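Local coordinates for protein probable oxidoreductase (Mycobacterium abscessus, PDB 4EYE) that probably acts as an oxidoreductase of the quinone oxidoreductase branch of the medium-chain dehydrogenase superfamily, at residues 147-150 with 151-155; 177-180 with 181-185; 296-299 with 300-304; 332-335 with 336-340. All coordinates share one frame; numbering follows the deposited sequence.

Interaction 1. Residues 147-150 with 151-155; sequences MYFA and YARRG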
# COMPACT_ATOMS: atom_id res chain seq x y z
N MET A 147 1.15 -3.27 -6.18
CA MET A 147 1.63 -4.63 -6.37
C MET A 147 0.96 -5.35 -7.54
O MET A 147 1.64 -6.10 -8.23
CB MET A 147 1.62 -5.45 -5.06
CG MET A 147 2.70 -5.04 -4.03
SD MET A 147 4.39 -4.94 -4.73
CE MET A 147 4.53 -6.53 -5.54
N TYR A 148 -0.30 -5.04 -7.85
CA TYR A 148 -0.93 -5.57 -9.08
C TYR A 148 -0.15 -5.08 -10.30
O TYR A 148 0.25 -5.87 -11.16
CB TYR A 148 -2.41 -5.19 -9.22
CG TYR A 148 -3.10 -6.03 -10.27
CD1 TYR A 148 -3.76 -7.20 -9.92
CD2 TYR A 148 -3.04 -5.69 -11.60
CE1 TYR A 148 -4.36 -8.01 -10.86
CE2 TYR A 148 -3.63 -6.49 -12.57
CZ TYR A 148 -4.31 -7.65 -12.17
OH TYR A 148 -4.90 -8.44 -13.10
N PHE A 149 0.02 -3.77 -10.38
CA PHE A 149 0.87 -3.15 -11.39
C PHE A 149 2.28 -3.74 -11.46
O PHE A 149 2.73 -4.08 -12.54
CB PHE A 149 0.95 -1.66 -11.09
CG PHE A 149 2.01 -0.93 -11.86
CD1 PHE A 149 1.88 -0.71 -13.25
CD2 PHE A 149 3.08 -0.37 -11.21
CE1 PHE A 149 2.83 0.02 -13.94
CE2 PHE A 149 4.05 0.36 -11.91
CZ PHE A 149 3.92 0.56 -13.27
N ALA A 150 2.95 -3.87 -10.32
CA ALA A 150 4.30 -4.44 -10.27
C ALA A 150 4.34 -5.82 -10.89
O ALA A 150 5.26 -6.16 -11.65
CB ALA A 150 4.84 -4.54 -8.82
N TYR A 151 3.39 -6.65 -10.48
CA TYR A 151 3.33 -8.02 -10.99
C TYR A 151 2.83 -8.16 -12.43
O TYR A 151 3.48 -8.82 -13.29
CB TYR A 151 2.43 -8.85 -10.08
CG TYR A 151 3.03 -9.23 -8.75
CD1 TYR A 151 4.38 -9.50 -8.61
CD2 TYR A 151 2.22 -9.39 -7.63
CE1 TYR A 151 4.90 -9.91 -7.39
CE2 TYR A 151 2.74 -9.76 -6.42
CZ TYR A 151 4.05 -10.03 -6.28
OH TYR A 151 4.51 -10.47 -5.03
N ALA A 152 1.73 -7.50 -12.73
CA ALA A 152 1.08 -7.71 -14.02
C ALA A 152 1.79 -6.95 -15.12
O ALA A 152 1.97 -7.49 -16.21
CB ALA A 152 -0.36 -7.29 -13.94
N ARG A 153 2.18 -5.70 -14.88
CA ARG A 153 2.71 -4.87 -15.93
C ARG A 153 4.24 -4.86 -15.97
O ARG A 153 4.84 -5.02 -17.03
CB ARG A 153 2.19 -3.44 -15.80
CG ARG A 153 2.70 -2.48 -16.86
CD ARG A 153 1.95 -2.62 -18.18
NE ARG A 153 2.26 -1.48 -19.05
CZ ARG A 153 1.42 -0.92 -19.90
NH1 ARG A 153 0.16 -1.35 -20.01
NH2 ARG A 153 1.82 0.09 -20.63
N ARG A 154 4.87 -4.69 -14.82
CA ARG A 154 6.31 -4.49 -14.81
C ARG A 154 7.09 -5.78 -14.83
O ARG A 154 7.99 -5.96 -15.66
CB ARG A 154 6.72 -3.67 -13.59
CG ARG A 154 6.20 -2.25 -13.61
CD ARG A 154 6.72 -1.40 -14.76
NE ARG A 154 8.14 -1.19 -14.65
CZ ARG A 154 9.05 -1.50 -15.58
NH1 ARG A 154 8.71 -1.95 -16.76
NH2 ARG A 154 10.34 -1.31 -15.29
N GLY A 155 6.75 -6.69 -13.92
CA GLY A 155 7.52 -7.92 -13.75
C GLY A 155 6.98 -9.12 -14.52
O GLY A 155 7.68 -10.14 -14.63
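Met-147 curls back on itself, with chi2 -50° and chi3 -51°, two bends that bring CE over one face of the Tyr-151 ring, 3.8 Å from the ring centroid. This is a CH-pi contact one helical turn apart, offset toward the ring atom CZ. Phe-149 has CG anti to its own N (chi1 168°), which carries the ring toward the C-terminal end of the helix. There Arg-154 CG sits over one ring face, 3.6 Å from Phe-149 CZ. Arg-153 CB touches the same ring obliquely at CD1. Ala-152 CB packs against Tyr-148 CE2 at 3.6 Å.

The backbone changes pitch along the segment. Tyr-151 N and Ala-152 N bond four residues back, to Met-147 O and Tyr-148 O. Phe-149 O then accepts two N-H groups, from Arg-153 N at 2.9 Å and from Arg-154 N at 3.2 Å. Gly-155 N reaches five residues back to Ala-150 O at 2.8 Å. The polar ends find partners elsewhere: Tyr-151 OH bonds Ala-176 O, and Arg-154 NE bonds Gly-280 O. Trp-283 and Phe-286 also meet the Phe-149 ring. The widened i to i+5 bonding is that of a pi-type turn toward the C-terminal part of helix 143-154.

Interaction 2. Residues 177-180 with 181-185; sequences IQIA and KGMGA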
# COMPACT_ATOMS: atom_id res chain seq x y z
N ILE A 177 2.50 -10.66 -1.06
CA ILE A 177 2.20 -12.06 -0.79
C ILE A 177 0.82 -12.46 -1.36
O ILE A 177 0.71 -13.47 -2.07
CB ILE A 177 2.19 -12.39 0.73
CG1 ILE A 177 3.59 -12.18 1.32
CG2 ILE A 177 1.81 -13.87 0.98
CD1 ILE A 177 3.60 -12.25 2.83
N GLN A 178 -0.22 -11.72 -0.99
CA GLN A 178 -1.57 -12.18 -1.28
C GLN A 178 -1.82 -12.12 -2.78
O GLN A 178 -2.43 -13.03 -3.35
CB GLN A 178 -2.62 -11.32 -0.56
CG GLN A 178 -2.63 -11.47 0.95
CD GLN A 178 -3.90 -10.88 1.51
OE1 GLN A 178 -4.20 -9.68 1.29
NE2 GLN A 178 -4.67 -11.69 2.19
N ILE A 179 -1.33 -11.08 -3.44
CA ILE A 179 -1.49 -11.00 -4.87
C ILE A 179 -0.70 -12.09 -5.64
O ILE A 179 -1.20 -12.64 -6.61
CB ILE A 179 -1.17 -9.61 -5.42
CG1 ILE A 179 -2.16 -8.58 -4.84
CG2 ILE A 179 -1.22 -9.65 -6.98
CD1 ILE A 179 -1.87 -7.13 -5.12
N ALA A 180 0.52 -12.35 -5.22
CA ALA A 180 1.34 -13.41 -5.85
C ALA A 180 0.63 -14.77 -5.71
O ALA A 180 0.52 -15.54 -6.68
CB ALA A 180 2.73 -13.45 -5.22
N LYS A 181 0.11 -15.05 -4.52
CA LYS A 181 -0.61 -16.32 -4.27
C LYS A 181 -1.85 -16.35 -5.13
O LYS A 181 -2.15 -17.34 -5.78
CB LYS A 181 -0.97 -16.50 -2.79
CG LYS A 181 0.19 -16.75 -1.86
CD LYS A 181 1.06 -17.94 -2.27
CE LYS A 181 0.35 -19.29 -2.18
NZ LYS A 181 1.16 -20.30 -2.95
N GLY A 182 -2.53 -15.20 -5.19
CA GLY A 182 -3.70 -15.05 -6.04
C GLY A 182 -3.41 -15.31 -7.50
O GLY A 182 -4.28 -15.80 -8.21
N MET A 183 -2.20 -14.97 -7.96
CA MET A 183 -1.82 -15.18 -9.34
C MET A 183 -1.18 -16.55 -9.61
O MET A 183 -0.61 -16.78 -10.68
CB MET A 183 -0.87 -14.07 -9.81
CG MET A 183 -1.55 -12.72 -9.93
SD MET A 183 -0.38 -11.43 -10.36
CE MET A 183 -1.52 -10.14 -10.81
N GLY A 184 -1.25 -17.46 -8.65
CA GLY A 184 -0.70 -18.83 -8.85
C GLY A 184 0.80 -18.97 -8.63
O GLY A 184 1.39 -19.97 -9.09
N ALA A 185 1.43 -18.02 -7.94
CA ALA A 185 2.85 -18.12 -7.60
C ALA A 185 3.09 -18.85 -6.26
O ALA A 185 2.22 -18.94 -5.41
CB ALA A 185 3.53 -16.75 -7.55
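Ala-185 N reaches five residues back to Ala-180 O, at 2.9 Å, as the chain turns out of the helix. Gly-184 makes the turn with a positive phi of 83°. It is the C-prime residue of a Schellman motif, and Gly-184 N bonds Lys-181 O inside the wider loop. A side chain there would collide with the carbonyl oxygen of Met-183.

Met-183 is the first residue to leave helical geometry. Its N bonds Ile-179 O at 2.9 Å, and makes a weak bond to Ala-180 O. Its side chain runs alongside Ile-179, pointing the same way. Met-183 CE and Ile-179 CG2 are 3.9 Å apart. Ala-180 CB and Ala-185 CB meet more loosely, at 4.1 Å, across the turn.

Lys-181 bends at chi2 (-55°) and chi3 (-66°), which curls its chain round to the loop. NZ bonds Ala-185 O at 3.0 Å, in the carbonyl plane, and also forms a salt bridge with Asp-206. One ammonium thus ties the helix end to the chain that follows it. The motif closes helix 171-182 of a beta-alpha-beta unit just before strand 186-191. Ile-179, Ala-180 and Met-183 face helix 143-154, while Ile-177 packs on helix 197-203 and Val-187.

Interaction 3. Residues 296-299 with 300-304; sequences ETQA and GLEKL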
# COMPACT_ATOMS: atom_id res chain seq x y z
N GLU A 296 -7.87 -1.38 -15.22
CA GLU A 296 -7.35 -2.75 -15.27
C GLU A 296 -6.87 -3.24 -13.92
O GLU A 296 -7.08 -4.38 -13.59
CB GLU A 296 -6.19 -2.87 -16.27
CG GLU A 296 -5.91 -4.32 -16.60
CD GLU A 296 -4.72 -4.57 -17.54
OE1 GLU A 296 -3.96 -5.54 -17.24
OE2 GLU A 296 -4.61 -3.86 -18.56
N THR A 297 -6.19 -2.40 -13.14
CA THR A 297 -5.74 -2.83 -11.82
C THR A 297 -6.96 -3.05 -10.89
O THR A 297 -7.00 -4.01 -10.15
CB THR A 297 -4.75 -1.86 -11.15
OG1 THR A 297 -5.36 -0.58 -11.01
CG2 THR A 297 -3.48 -1.74 -11.99
N GLN A 298 -7.95 -2.18 -10.97
CA GLN A 298 -9.18 -2.34 -10.15
C GLN A 298 -9.95 -3.63 -10.54
O GLN A 298 -10.36 -4.37 -9.66
CB GLN A 298 -10.11 -1.13 -10.32
CG GLN A 298 -11.36 -1.18 -9.47
CD GLN A 298 -11.10 -1.00 -7.98
OE1 GLN A 298 -9.99 -0.73 -7.55
NE2 GLN A 298 -12.17 -1.08 -7.18
N ALA A 299 -10.08 -3.88 -11.83
CA ALA A 299 -10.73 -5.10 -12.32
C ALA A 299 -9.99 -6.37 -11.83
O ALA A 299 -10.62 -7.31 -11.36
CB ALA A 299 -10.92 -5.07 -13.84
N GLY A 300 -8.66 -6.36 -11.92
CA GLY A 300 -7.82 -7.46 -11.45
C GLY A 300 -7.99 -7.70 -9.97
O GLY A 300 -8.13 -8.86 -9.50
N LEU A 301 -8.04 -6.62 -9.21
CA LEU A 301 -8.19 -6.73 -7.74
C LEU A 301 -9.60 -7.18 -7.34
O LEU A 301 -9.75 -7.98 -6.41
CB LEU A 301 -7.79 -5.44 -7.03
CG LEU A 301 -6.30 -5.12 -7.07
CD1 LEU A 301 -6.12 -3.68 -6.54
CD2 LEU A 301 -5.40 -6.14 -6.33
N GLU A 302 -10.60 -6.67 -8.04
CA GLU A 302 -11.98 -7.09 -7.83
C GLU A 302 -12.14 -8.63 -8.03
O GLU A 302 -12.87 -9.26 -7.31
CB GLU A 302 -12.95 -6.36 -8.77
CG GLU A 302 -13.15 -4.89 -8.44
CD GLU A 302 -13.92 -4.10 -9.50
OE1 GLU A 302 -14.05 -4.52 -10.67
OE2 GLU A 302 -14.41 -3.01 -9.14
N LYS A 303 -11.43 -9.18 -9.03
CA LYS A 303 -11.43 -10.60 -9.31
C LYS A 303 -10.73 -11.39 -8.20
O LYS A 303 -11.28 -12.39 -7.70
CB LYS A 303 -10.76 -10.87 -10.66
CG LYS A 303 -10.41 -12.34 -10.95
CD LYS A 303 -9.75 -12.50 -12.33
CE LYS A 303 -8.65 -13.57 -12.37
NZ LYS A 303 -9.20 -14.94 -12.51
N LEU A 304 -9.56 -10.92 -7.77
CA LEU A 304 -8.85 -11.54 -6.64
C LEU A 304 -9.69 -11.54 -5.37
O LEU A 304 -9.72 -12.55 -4.68
CB LEU A 304 -7.46 -10.93 -6.42
CG LEU A 304 -6.49 -11.13 -7.60
CD1 LEU A 304 -5.21 -10.30 -7.50
CD2 LEU A 304 -6.12 -12.59 -7.75
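Polar side-chain contact falls to Gln-298 and Glu-302, one turn apart. Gln-298 NE2 stands 3.5 Å from Glu-302 OE2, too long to count as a hydrogen bond, and the amide and carboxylate planes are 70° apart. Gln-298 bends at chi2 (70°), which swings its amide over toward Glu-302. Glu-302 instead has CG beside its own N (chi1 -71°), and that CG lies 3.1 Å from Gln-298 O. OE2 also comes within 3.6 Å of Gln-298 CG, so the carboxylate meets the glutamine chain as well as its amide.

Other aliphatic carbons lie against carbonyl oxygens one turn back. Leu-301 CG rests 3.3 Å from Thr-297 O, and Lys-303 CB touches Ala-299 O.

Backbone bonding is regular alpha-helix. Gly-300 N, Leu-301 N, Glu-302 N and Lys-303 N each bond the carbonyl four residues back, and the shortest is Glu-302 N to Gln-298 O at 2.8 Å.

Beyond the segments, Thr-297 OG1 bonds His-145 ND1 and Leu-294 O, Gln-298 OE1 makes a weak hydrogen bond to His-145 NE2, and Lys-303 NZ forms a salt bridge with Glu-307. Within helix 293-306, Thr-297 and Leu-301 turn to helix 143-154, Leu-301 and Leu-304 to Ile-179 of helix 171-182, and Gln-298 and Glu-302 to strand 125-127.

Interaction 4. Residues 332-335 with 336-340; sequences GKVY and GKMVL
The flat groups where the segments join are the peptide units on either side of Gly-336, together with the Tyr-335 ring. At the peptide that follows Gly-336, Val-334 CG1 approaches Gly-336 O at 3.8 Å. The Tyr-335 ring leads away from the following segment and meets the Phe-199 ring, with the planes about 45° apart.

The main side-chain contact is between Val-334 and Met-338, four residues on. They cross at about a right angle. Val-334 CG2 meets Met-338 CE at 3.8 Å, and Val-334 CG1 lies 4.0 Å from Met-338 CB. Met-338 has CG anti to its backbone N and runs extended as far as SD. It then bends at chi3 (-85°), which turns its terminal methyl toward the valine.

Gly-336 has a positive phi (68°), which glycine adopts readily, and it turns the chain into strand 337-341. Both of its neighbours in sequence belong to the contact region, but the side-chain touch passes across it, from Val-334 to Met-338. No hydrogen bond joins the two segments. Their polar groups bond outward: Tyr-335 O to Ser-314 OG, Val-334 O to Arg-193 NH1, and Gly-336 to the backbone of Ala-169. NZ of the buried Lys-337 forms a salt bridge with Glu-85 and bonds Val-60 O. The chemistry implies a division of roles: contact between the segments is apolar, while their backbone polar groups bond to other parts of the fold.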
# COMPACT_ATOMS: atom_id res chain seq x y z
N GLY A 332 7.49 0.67 13.97
CA GLY A 332 7.55 -0.67 13.37
C GLY A 332 6.62 -1.69 13.99
O GLY A 332 6.86 -2.90 13.91
N LYS A 333 5.54 -1.24 14.60
CA LYS A 333 4.58 -2.15 15.22
C LYS A 333 3.47 -2.71 14.29
O LYS A 333 2.74 -3.58 14.70
CB LYS A 333 3.96 -1.48 16.45
CG LYS A 333 5.02 -1.04 17.46
CD LYS A 333 4.41 -0.38 18.69
CE LYS A 333 5.45 -0.18 19.79
NZ LYS A 333 4.77 0.36 20.98
N VAL A 334 3.36 -2.23 13.05
CA VAL A 334 2.22 -2.55 12.19
C VAL A 334 2.52 -3.68 11.22
O VAL A 334 3.43 -3.60 10.40
CB VAL A 334 1.76 -1.32 11.36
CG1 VAL A 334 0.62 -1.69 10.39
CG2 VAL A 334 1.35 -0.21 12.30
N TYR A 335 1.70 -4.74 11.31
CA TYR A 335 1.69 -5.81 10.34
C TYR A 335 0.50 -5.58 9.41
O TYR A 335 -0.58 -5.25 9.84
CB TYR A 335 1.58 -7.19 11.01
CG TYR A 335 2.62 -7.55 12.06
CD1 TYR A 335 3.81 -6.83 12.20
CD2 TYR A 335 2.39 -8.59 12.93
CE1 TYR A 335 4.74 -7.14 13.21
CE2 TYR A 335 3.30 -8.93 13.92
CZ TYR A 335 4.48 -8.21 14.06
OH TYR A 335 5.38 -8.55 15.04
N GLY A 336 0.70 -5.77 8.13
CA GLY A 336 -0.38 -5.59 7.16
C GLY A 336 -0.74 -4.10 7.13
O GLY A 336 0.15 -3.24 6.99
N LYS A 337 -2.02 -3.79 7.29
CA LYS A 337 -2.48 -2.43 7.19
C LYS A 337 -3.08 -1.93 8.52
O LYS A 337 -3.83 -2.63 9.18
CB LYS A 337 -3.53 -2.33 6.07
CG LYS A 337 -3.88 -0.90 5.66
CD LYS A 337 -2.73 -0.30 4.82
CE LYS A 337 -2.96 1.14 4.47
NZ LYS A 337 -1.85 1.65 3.60
N MET A 338 -2.80 -0.68 8.84
CA MET A 338 -3.47 0.06 9.90
C MET A 338 -4.40 1.10 9.26
O MET A 338 -4.00 1.77 8.30
CB MET A 338 -2.43 0.80 10.73
CG MET A 338 -2.94 1.94 11.62
SD MET A 338 -1.57 2.81 12.50
CE MET A 338 -1.34 1.82 13.95
N VAL A 339 -5.56 1.31 9.88
CA VAL A 339 -6.44 2.37 9.46
C VAL A 339 -6.87 3.20 10.66
O VAL A 339 -6.81 2.75 11.81
CB VAL A 339 -7.66 1.84 8.65
CG1 VAL A 339 -7.22 0.90 7.51
CG2 VAL A 339 -8.62 1.08 9.55
N LEU A 340 -7.29 4.42 10.35
CA LEU A 340 -7.89 5.32 11.27
C LEU A 340 -9.37 5.38 11.00
O LEU A 340 -9.81 5.43 9.84
CB LEU A 340 -7.28 6.74 11.11
CG LEU A 340 -5.78 6.85 11.19
CD1 LEU A 340 -5.29 8.33 11.09
CD2 LEU A 340 -5.20 6.16 12.43

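How the interactions relate
All four contacts are local and follow one another along the chain. None nests in or crosses another. Interaction 1 comes first, toward the C-terminal part of helix 143-154. Interaction 2 closes helix 171-182 and leads into strand 186-191 of the parallel sheet. Interaction 3 lies within helix 293-306. These three helices pack together: Tyr-151 and Tyr-148 of interaction 1 reach Ile-179, Ala-180 and Met-183 of interaction 2, the Tyr-148 hydroxyl packs on Gly-300 of interaction 3, and Leu-301 and Leu-304 meet Ile-179. Interaction 4 comes last, in the turn into strand 337-341 of the mixed sheet. It touches none of the others, its nearest atoms being about 8 Å from interaction 2.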